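Local coordinates for adhesion and penetration protein autotransporter (Haemophilus influenzae, PDB 3SYJ), which promotes adherence to and invasion of host cells, mediates bacterial aggregation by self-association and is probably a serine protease of the autotransporter family, at residues Pro149-Phe160 with Tyr206-Gly216; Lys231-Arg239 with Glu248-Lys256. One frame throughout, in Å; residues are numbered along the deposited sequence.

Contact 1 of 2, residues Pro149-Phe160 with Tyr206-Gly216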
loop_
_atom_site.group_PDB
_atom_site.type_symbol
_atom_site.label_atom_id
_atom_site.label_comp_id
_atom_site.label_asym_id
_atom_site.label_seq_id
_atom_site.Cartn_x
_atom_site.Cartn_y
_atom_site.Cartn_z
ATOM N N PRO A 149 -38.915 -23.205 41.200
ATOM C CA PRO A 149 -38.601 -24.202 40.169
ATOM C C PRO A 149 -37.380 -25.055 40.476
ATOM O O PRO A 149 -37.343 -26.216 40.072
ATOM C CB PRO A 149 -38.314 -23.350 38.935
ATOM C CG PRO A 149 -37.904 -22.037 39.458
ATOM C CD PRO A 149 -38.612 -21.833 40.762
ATOM N N GLU A 150 -36.394 -24.486 41.161
ATOM C CA GLU A 150 -35.164 -25.204 41.466
ATOM C C GLU A 150 -34.969 -25.379 42.971
ATOM O O GLU A 150 -35.375 -24.531 43.771
ATOM C CB GLU A 150 -33.969 -24.487 40.841
ATOM C CG GLU A 150 -34.136 -24.198 39.352
ATOM C CD GLU A 150 -33.779 -25.373 38.459
ATOM O OE1 GLU A 150 -33.490 -26.468 38.989
ATOM O OE2 GLU A 150 -33.776 -25.201 37.220
ATOM N N ARG A 151 -34.363 -26.498 43.353
ATOM C CA ARG A 151 -34.089 -26.788 44.753
ATOM C C ARG A 151 -32.830 -27.648 44.819
ATOM O O ARG A 151 -32.701 -28.603 44.052
ATOM C CB ARG A 151 -35.274 -27.515 45.405
ATOM C CG ARG A 151 -35.666 -26.922 46.747
ATOM C CD ARG A 151 -36.292 -27.917 47.706
ATOM N NE ARG A 151 -37.741 -28.032 47.591
ATOM C CZ ARG A 151 -38.602 -27.861 48.597
ATOM N NH1 ARG A 151 -38.177 -27.548 49.809
ATOM N NH2 ARG A 151 -39.898 -28.011 48.388
ATOM N N VAL A 152 -31.903 -27.316 45.719
ATOM C CA VAL A 152 -30.650 -28.069 45.835
ATOM C C VAL A 152 -30.217 -28.277 47.292
ATOM O O VAL A 152 -30.699 -27.590 48.195
ATOM C CB VAL A 152 -29.498 -27.379 45.079
ATOM C CG1 VAL A 152 -29.848 -27.193 43.614
ATOM C CG2 VAL A 152 -29.179 -26.039 45.714
ATOM N N ARG A 153 -29.316 -29.233 47.515
ATOM C CA ARG A 153 -28.729 -29.462 48.838
ATOM C C ARG A 153 -27.259 -29.852 48.709
ATOM O O ARG A 153 -26.768 -30.149 47.619
ATOM C CB ARG A 153 -29.496 -30.534 49.634
ATOM C CG ARG A 153 -29.315 -31.978 49.132
ATOM C CD ARG A 153 -29.611 -33.008 50.235
ATOM N NE ARG A 153 -28.671 -32.868 51.351
ATOM C CZ ARG A 153 -27.489 -33.478 51.430
ATOM N NH1 ARG A 153 -27.094 -34.309 50.469
ATOM N NH2 ARG A 153 -26.700 -33.267 52.483
ATOM N N ILE A 154 -26.552 -29.856 49.826
ATOM C CA ILE A 154 -25.124 -30.086 49.787
ATOM C C ILE A 154 -24.677 -30.508 51.169
ATOM O O ILE A 154 -25.197 -30.013 52.168
ATOM C CB ILE A 154 -24.384 -28.801 49.355
ATOM C CG1 ILE A 154 -22.864 -29.023 49.358
ATOM C CG2 ILE A 154 -24.780 -27.636 50.260
ATOM C CD1 ILE A 154 -22.056 -27.848 48.835
ATOM N N GLY A 155 -23.721 -31.427 51.240
ATOM C CA GLY A 155 -23.238 -31.890 52.533
ATOM C C GLY A 155 -22.012 -32.779 52.464
ATOM O O GLY A 155 -21.548 -33.136 51.381
ATOM N N SER A 156 -21.481 -33.146 53.626
ATOM C CA SER A 156 -20.304 -33.997 53.662
ATOM C C SER A 156 -20.533 -35.278 54.462
ATOM O O SER A 156 -19.583 -35.938 54.871
ATOM C CB SER A 156 -19.113 -33.227 54.227
ATOM O OG SER A 156 -19.299 -32.952 55.603
ATOM N N GLY A 157 -21.791 -35.629 54.687
ATOM C CA GLY A 157 -22.103 -36.855 55.399
ATOM C C GLY A 157 -21.593 -38.103 54.693
ATOM O O GLY A 157 -21.164 -38.044 53.543
ATOM N N ARG A 158 -21.623 -39.236 55.385
ATOM C CA ARG A 158 -21.211 -40.503 54.787
ATOM C C ARG A 158 -21.611 -40.595 53.322
ATOM O O ARG A 158 -22.767 -40.354 52.962
ATOM C CB ARG A 158 -21.815 -41.671 55.552
ATOM C CG ARG A 158 -21.335 -41.758 56.970
ATOM C CD ARG A 158 -21.905 -42.978 57.651
ATOM N NE ARG A 158 -21.165 -43.288 58.866
ATOM C CZ ARG A 158 -21.603 -44.101 59.820
ATOM N NH1 ARG A 158 -22.792 -44.682 59.701
ATOM N NH2 ARG A 158 -20.854 -44.326 60.895
ATOM N N GLN A 159 -20.653 -40.949 52.477
ATOM C CA GLN A 159 -20.874 -40.922 51.037
ATOM C C GLN A 159 -21.137 -42.318 50.460
ATOM O O GLN A 159 -20.363 -43.247 50.679
ATOM C CB GLN A 159 -19.693 -40.243 50.322
ATOM C CG GLN A 159 -19.292 -38.879 50.877
ATOM C CD GLN A 159 -20.281 -37.756 50.553
ATOM O OE1 GLN A 159 -21.312 -37.969 49.905
ATOM N NE2 GLN A 159 -19.961 -36.543 51.011
ATOM N N PHE A 160 -22.234 -42.447 49.725
ATOM C CA PHE A 160 -22.581 -43.683 49.058
ATOM C C PHE A 160 -22.823 -43.417 47.585
ATOM O O PHE A 160 -23.176 -42.301 47.205
ATOM C CB PHE A 160 -23.882 -44.246 49.630
ATOM C CG PHE A 160 -23.814 -44.617 51.085
ATOM C CD1 PHE A 160 -23.586 -45.927 51.469
ATOM C CD2 PHE A 160 -24.017 -43.661 52.069
ATOM C CE1 PHE A 160 -23.541 -46.274 52.807
ATOM C CE2 PHE A 160 -23.975 -44.006 53.409
ATOM C CZ PHE A 160 -23.736 -45.315 53.776
ATOM N N TYR A 206 -36.760 -31.759 40.333
ATOM C CA TYR A 206 -35.788 -30.676 40.484
ATOM C C TYR A 206 -34.506 -30.878 39.674
ATOM O O TYR A 206 -33.584 -30.063 39.764
ATOM C CB TYR A 206 -35.450 -30.403 41.951
ATOM C CG TYR A 206 -36.620 -29.909 42.771
ATOM C CD1 TYR A 206 -37.224 -28.684 42.506
ATOM C CD2 TYR A 206 -37.111 -30.666 43.822
ATOM C CE1 TYR A 206 -38.296 -28.236 43.268
ATOM C CE2 TYR A 206 -38.172 -30.234 44.585
ATOM C CZ TYR A 206 -38.765 -29.022 44.313
ATOM O OH TYR A 206 -39.828 -28.620 45.100
ATOM N N GLY A 207 -34.454 -31.937 38.868
ATOM C CA GLY A 207 -33.332 -32.124 37.961
ATOM C C GLY A 207 -32.744 -33.524 37.929
ATOM O O GLY A 207 -33.204 -34.423 38.630
ATOM N N PRO A 208 -31.702 -33.712 37.117
ATOM C CA PRO A 208 -31.139 -35.042 36.868
ATOM C C PRO A 208 -30.208 -35.535 37.980
ATOM O O PRO A 208 -29.757 -36.674 37.914
ATOM C CB PRO A 208 -30.319 -34.843 35.584
ATOM C CG PRO A 208 -30.318 -33.350 35.298
ATOM C CD PRO A 208 -30.925 -32.646 36.466
ATOM N N LEU A 209 -29.901 -34.697 38.967
ATOM C CA LEU A 209 -28.921 -35.076 39.984
ATOM C C LEU A 209 -29.494 -35.031 41.389
ATOM O O LEU A 209 -29.004 -34.290 42.234
ATOM C CB LEU A 209 -27.691 -34.167 39.898
ATOM C CG LEU A 209 -26.906 -34.211 38.582
ATOM C CD1 LEU A 209 -25.951 -33.027 38.493
ATOM C CD2 LEU A 209 -26.149 -35.527 38.408
ATOM N N PRO A 210 -30.541 -35.824 41.653
ATOM C CA PRO A 210 -31.097 -35.822 43.010
ATOM C C PRO A 210 -30.110 -36.452 43.970
ATOM O O PRO A 210 -29.490 -37.458 43.629
ATOM C CB PRO A 210 -32.327 -36.725 42.897
ATOM C CG PRO A 210 -32.542 -36.951 41.438
ATOM C CD PRO A 210 -31.218 -36.796 40.780
ATOM N N ILE A 211 -29.970 -35.875 45.158
ATOM C CA ILE A 211 -29.047 -36.405 46.153
ATOM C C ILE A 211 -29.669 -36.383 47.547
ATOM O O ILE A 211 -30.241 -35.379 47.978
ATOM C CB ILE A 211 -27.715 -35.628 46.142
ATOM C CG1 ILE A 211 -26.666 -36.314 47.018
ATOM C CG2 ILE A 211 -27.928 -34.177 46.562
ATOM C CD1 ILE A 211 -25.309 -35.645 46.938
ATOM N N ALA A 212 -29.565 -37.505 48.244
ATOM C CA ALA A 212 -30.149 -37.635 49.571
ATOM C C ALA A 212 -29.052 -37.575 50.613
ATOM O O ALA A 212 -27.906 -37.922 50.338
ATOM C CB ALA A 212 -30.908 -38.946 49.683
ATOM N N GLY A 213 -29.406 -37.143 51.815
ATOM C CA GLY A 213 -28.440 -37.031 52.890
ATOM C C GLY A 213 -28.310 -38.335 53.642
ATOM O O GLY A 213 -29.119 -39.241 53.466
ATOM N N SER A 214 -27.286 -38.426 54.483
ATOM C CA SER A 214 -27.041 -39.613 55.292
ATOM C C SER A 214 -26.401 -39.203 56.617
ATOM O O SER A 214 -26.370 -38.020 56.949
ATOM C CB SER A 214 -26.136 -40.581 54.539
ATOM O OG SER A 214 -25.073 -39.890 53.911
ATOM N N LYS A 215 -25.899 -40.169 57.380
ATOM C CA LYS A 215 -25.226 -39.837 58.631
ATOM C C LYS A 215 -24.093 -38.861 58.375
ATOM O O LYS A 215 -23.197 -39.138 57.578
ATOM C CB LYS A 215 -24.683 -41.085 59.330
ATOM C CG LYS A 215 -25.705 -41.808 60.177
ATOM C CD LYS A 215 -25.216 -43.195 60.550
ATOM C CE LYS A 215 -26.368 -44.084 61.002
ATOM N NZ LYS A 215 -25.987 -45.528 61.027
ATOM N N GLY A 216 -24.138 -37.718 59.058
ATOM C CA GLY A 216 -23.111 -36.705 58.917
ATOM C C GLY A 216 -23.593 -35.505 58.133
ATOM O O GLY A 216 -22.938 -34.464 58.106
HETATM O O HOH W 1 -32.953 -27.799 41.006
HETATM O O HOH W 2 -31.901 -28.350 37.782
HETATM O O HOH W 3 -22.550 -32.193 55.864
#
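R151 lies across the ring of Y206. Its CB sits over one face, 3.6 Å from the ring centroid, a CH-pi contact. The chain then runs out to NE near Y206 OH, and the bend at chi3 (-89°) turns NH2 to the same oxygen, giving two weak hydrogen bonds of 3.3 Å each. The hydroxyl lies at the edge of the guanidinium, whose plane stands 76° from the ring. Tyrosine suits this place because it offers an apolar face and a polar tip to a long arginine. Two residues on, R153 lays its CG against I211 CG2 (3.7 Å), while G213 CA lies over one face of its guanidinium, toward the rim; NH2 is held by a salt bridge to D217. These residues belong to a chymotrypsin-like protease domain, in which G216 and D217 lead into S218, probably the catalytic serine; loop 206-216 packs along strand 151-155 and the turn after it, just ahead of that residue. Beyond G157, R158 N donates to K215 O at 2.7 Å, and S214 OG gives a short bond (2.5 Å) to R158 O, in the carbonyl plane on a lone pair. Glycine fits at 157 because any CB would run into G216 C.

Contact 2 of 2, residues Lys231-Arg239 with Glu248-Lys256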
loop_
_atom_site.group_PDB
_atom_site.type_symbol
_atom_site.label_atom_id
_atom_site.label_comp_id
_atom_site.label_asym_id
_atom_site.label_seq_id
_atom_site.Cartn_x
_atom_site.Cartn_y
_atom_site.Cartn_z
ATOM N N LYS A 231 -33.877 -15.140 43.389
ATOM C CA LYS A 231 -32.898 -15.303 44.450
ATOM C C LYS A 231 -32.816 -16.761 44.806
ATOM O O LYS A 231 -33.834 -17.444 44.845
ATOM C CB LYS A 231 -33.364 -14.581 45.714
ATOM C CG LYS A 231 -32.801 -13.206 45.952
ATOM C CD LYS A 231 -33.252 -12.688 47.318
ATOM C CE LYS A 231 -32.388 -11.522 47.770
ATOM N NZ LYS A 231 -32.457 -10.361 46.831
ATOM N N TRP A 232 -31.615 -17.238 45.094
ATOM C CA TRP A 232 -31.501 -18.451 45.880
ATOM C C TRP A 232 -31.687 -18.064 47.347
ATOM O O TRP A 232 -31.170 -17.041 47.806
ATOM C CB TRP A 232 -30.155 -19.138 45.651
ATOM C CG TRP A 232 -30.070 -19.910 44.357
ATOM C CD1 TRP A 232 -29.456 -19.516 43.197
ATOM C CD2 TRP A 232 -30.615 -21.212 44.098
ATOM N NE1 TRP A 232 -29.585 -20.497 42.232
ATOM C CE2 TRP A 232 -30.294 -21.548 42.761
ATOM C CE3 TRP A 232 -31.344 -22.129 44.867
ATOM C CZ2 TRP A 232 -30.668 -22.761 42.181
ATOM C CZ3 TRP A 232 -31.720 -23.344 44.279
ATOM C CH2 TRP A 232 -31.381 -23.641 42.955
ATOM N N LEU A 233 -32.464 -18.858 48.070
ATOM C CA LEU A 233 -32.679 -18.639 49.497
ATOM C C LEU A 233 -32.365 -19.936 50.194
ATOM O O LEU A 233 -32.574 -21.008 49.617
ATOM C CB LEU A 233 -34.137 -18.265 49.776
ATOM C CG LEU A 233 -34.637 -16.945 49.192
ATOM C CD1 LEU A 233 -36.139 -16.958 49.004
ATOM C CD2 LEU A 233 -34.239 -15.816 50.102
ATOM N N ILE A 234 -31.856 -19.869 51.417
ATOM C CA ILE A 234 -31.765 -21.093 52.186
ATOM C C ILE A 234 -33.170 -21.392 52.691
ATOM O O ILE A 234 -33.857 -20.501 53.194
ATOM C CB ILE A 234 -30.734 -21.048 53.343
ATOM C CG1 ILE A 234 -30.777 -22.382 54.100
ATOM C CG2 ILE A 234 -31.000 -19.882 54.275
ATOM C CD1 ILE A 234 -29.641 -22.599 55.050
ATOM N N ASN A 235 -33.610 -22.638 52.523
ATOM C CA ASN A 235 -34.979 -23.008 52.870
ATOM C C ASN A 235 -35.044 -23.845 54.135
ATOM O O ASN A 235 -35.983 -23.732 54.911
ATOM C CB ASN A 235 -35.646 -23.733 51.699
ATOM C CG ASN A 235 -37.120 -24.038 51.947
ATOM O OD1 ASN A 235 -37.825 -23.291 52.634
ATOM N ND2 ASN A 235 -37.589 -25.139 51.378
ATOM N N GLY A 236 -34.045 -24.687 54.352
ATOM C CA GLY A 236 -34.063 -25.535 55.525
ATOM C C GLY A 236 -32.736 -26.193 55.810
ATOM O O GLY A 236 -31.779 -26.071 55.031
ATOM N N ILE A 237 -32.676 -26.891 56.936
ATOM C CA ILE A 237 -31.475 -27.629 57.307
ATOM C C ILE A 237 -31.805 -29.107 57.513
ATOM O O ILE A 237 -32.848 -29.449 58.081
ATOM C CB ILE A 237 -30.846 -27.046 58.574
ATOM C CG1 ILE A 237 -31.886 -26.981 59.697
ATOM C CG2 ILE A 237 -30.290 -25.650 58.280
ATOM C CD1 ILE A 237 -31.307 -26.538 61.030
ATOM N N LEU A 238 -30.924 -29.980 57.037
ATOM C CA LEU A 238 -31.207 -31.408 57.072
ATOM C C LEU A 238 -31.219 -31.921 58.501
ATOM O O LEU A 238 -30.281 -31.693 59.262
ATOM C CB LEU A 238 -30.222 -32.207 56.206
ATOM C CG LEU A 238 -30.556 -33.686 55.965
ATOM C CD1 LEU A 238 -30.096 -34.190 54.609
ATOM C CD2 LEU A 238 -29.962 -34.540 57.067
ATOM N N ARG A 239 -32.303 -32.597 58.862
ATOM C CA ARG A 239 -32.402 -33.254 60.156
ATOM C C ARG A 239 -32.790 -34.721 59.998
ATOM O O ARG A 239 -32.023 -35.610 60.369
ATOM C CB ARG A 239 -33.421 -32.555 61.046
ATOM C CG ARG A 239 -33.935 -33.466 62.137
ATOM C CD ARG A 239 -34.463 -32.683 63.302
ATOM N NE ARG A 239 -34.097 -33.316 64.561
ATOM C CZ ARG A 239 -34.876 -34.162 65.221
ATOM N NH1 ARG A 239 -36.069 -34.474 64.737
ATOM N NH2 ARG A 239 -34.456 -34.696 66.362
ATOM N N GLU A 248 -34.669 -40.767 51.344
ATOM C CA GLU A 248 -35.570 -39.726 51.850
ATOM C C GLU A 248 -35.021 -38.934 53.054
ATOM O O GLU A 248 -34.293 -39.471 53.887
ATOM C CB GLU A 248 -36.939 -40.329 52.168
ATOM C CG GLU A 248 -37.962 -39.340 52.658
ATOM C CD GLU A 248 -39.063 -40.028 53.435
ATOM O OE1 GLU A 248 -38.727 -40.827 54.343
ATOM O OE2 GLU A 248 -40.253 -39.778 53.137
ATOM N N ASN A 249 -35.381 -37.656 53.142
ATOM C CA ASN A 249 -34.867 -36.808 54.222
ATOM C C ASN A 249 -35.873 -35.791 54.754
ATOM O O ASN A 249 -36.666 -35.231 53.999
ATOM C CB ASN A 249 -33.598 -36.065 53.779
ATOM C CG ASN A 249 -32.473 -36.997 53.396
ATOM O OD1 ASN A 249 -31.858 -37.635 54.252
ATOM N ND2 ASN A 249 -32.178 -37.065 52.102
ATOM N N GLY A 250 -35.824 -35.545 56.060
ATOM C CA GLY A 250 -36.616 -34.486 56.658
ATOM C C GLY A 250 -35.781 -33.235 56.866
ATOM O O GLY A 250 -34.598 -33.319 57.204
ATOM N N PHE A 251 -36.401 -32.077 56.664
ATOM C CA PHE A 251 -35.720 -30.797 56.817
ATOM C C PHE A 251 -36.457 -29.903 57.786
ATOM O O PHE A 251 -37.677 -29.778 57.720
ATOM C CB PHE A 251 -35.611 -30.086 55.465
ATOM C CG PHE A 251 -34.746 -30.807 54.489
ATOM C CD1 PHE A 251 -33.389 -30.560 54.443
ATOM C CD2 PHE A 251 -35.282 -31.768 53.643
ATOM C CE1 PHE A 251 -32.583 -31.232 53.558
ATOM C CE2 PHE A 251 -34.482 -32.450 52.750
ATOM C CZ PHE A 251 -33.127 -32.183 52.709
ATOM N N GLN A 252 -35.712 -29.279 58.687
ATOM C CA GLN A 252 -36.266 -28.212 59.507
ATOM C C GLN A 252 -36.163 -26.892 58.735
ATOM O O GLN A 252 -35.065 -26.467 58.371
ATOM C CB GLN A 252 -35.508 -28.115 60.827
ATOM C CG GLN A 252 -35.726 -29.303 61.739
ATOM C CD GLN A 252 -37.161 -29.424 62.182
ATOM O OE1 GLN A 252 -37.860 -30.354 61.795
ATOM N NE2 GLN A 252 -37.613 -28.476 62.987
ATOM N N LEU A 253 -37.303 -26.260 58.469
ATOM C CA LEU A 253 -37.313 -24.988 57.751
ATOM C C LEU A 253 -36.540 -23.921 58.530
ATOM O O LEU A 253 -36.438 -23.995 59.750
ATOM C CB LEU A 253 -38.750 -24.528 57.482
ATOM C CG LEU A 253 -39.623 -25.464 56.633
ATOM C CD1 LEU A 253 -41.002 -24.858 56.422
ATOM C CD2 LEU A 253 -38.980 -25.783 55.293
ATOM N N VAL A 254 -35.981 -22.938 57.827
ATOM C CA VAL A 254 -35.201 -21.900 58.501
ATOM C C VAL A 254 -36.124 -20.931 59.224
ATOM O O VAL A 254 -37.246 -20.684 58.779
ATOM C CB VAL A 254 -34.287 -21.127 57.528
ATOM C CG1 VAL A 254 -33.171 -22.038 57.014
ATOM C CG2 VAL A 254 -35.104 -20.543 56.380
ATOM N N ARG A 255 -35.635 -20.374 60.329
ATOM C CA ARG A 255 -36.465 -19.553 61.204
ATOM C C ARG A 255 -36.034 -18.084 61.228
ATOM O O ARG A 255 -35.202 -17.678 62.029
ATOM C CB ARG A 255 -36.498 -20.172 62.602
ATOM C CG ARG A 255 -36.905 -21.646 62.540
ATOM C CD ARG A 255 -36.910 -22.340 63.891
ATOM N NE ARG A 255 -37.037 -23.788 63.732
ATOM C CZ ARG A 255 -36.717 -24.672 64.668
ATOM N NH1 ARG A 255 -36.263 -24.261 65.839
ATOM N NH2 ARG A 255 -36.846 -25.968 64.434
ATOM N N LYS A 256 -36.624 -17.295 60.337
ATOM C CA LYS A 256 -36.247 -15.902 60.140
ATOM C C LYS A 256 -36.559 -15.026 61.359
ATOM O O LYS A 256 -35.810 -14.105 61.674
ATOM C CB LYS A 256 -36.972 -15.361 58.908
ATOM C CG LYS A 256 -36.540 -13.986 58.444
ATOM C CD LYS A 256 -35.560 -14.088 57.289
ATOM C CE LYS A 256 -35.610 -12.846 56.405
ATOM N NZ LYS A 256 -36.935 -12.680 55.733
#
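An antiparallel beta hairpin joins strands 231-238 and 249-253, within the antiparallel sheet that also carries strands 221-226 and 193-196 in the chymotrypsin-like protease domain. The pair is strongly twisted, with 126° between the strand directions. I237 and Q252 form the hydrogen-bonded pair: I237 N reaches Q252 O at 2.8 Å and Q252 N reaches I237 O at 2.9 Å. R239 N to G250 O (2.9 Å) and V254 N to N235 O (3.0 Å) extend the ladder. Glycine at 236 lets the strands come close, since a side chain there would press on Q252 O. N235 and G236 both face M222 in a classic beta bulge; N235 CG, anti to the backbone N (chi1 -175°), puts OD1 in a hydrogen bond with T134. Apolar residues fill the flanks. F251 brings CE1 to L238 CB (3.7 Å), and V254 CG1 meets I234 CG1 (3.8 Å). R239 lays its CD alongside Q252 CG and carries its charged end to a salt bridge with D115, the likely aspartate of the triad. Strand 221-226 flanks 231-238, strand 193-196 flanks 249-253, and R255 stands at the N-cap of helix 256-266.

Overall arrangement
From the N terminus, contact 1 comes first: strand 151-155 and the turn after it are met by 206-216 once the chain has run through the strands up to 193-196. Only after that loop is closed, past S218 and strand 221-226, does contact 2 begin, pairing 231-239 with 248-256 across a short connection absent from the model. The two are therefore in series and neither nest nor cross. In space they adjoin, their centres about 12 Å apart, because strand 221-226 lies between strands 151-155 and 231-238 in one sheet. E150 packs on W232 where they touch. Contact 1 ends two residues before the probable catalytic S218, and contact 2 opens some dozen residues after it.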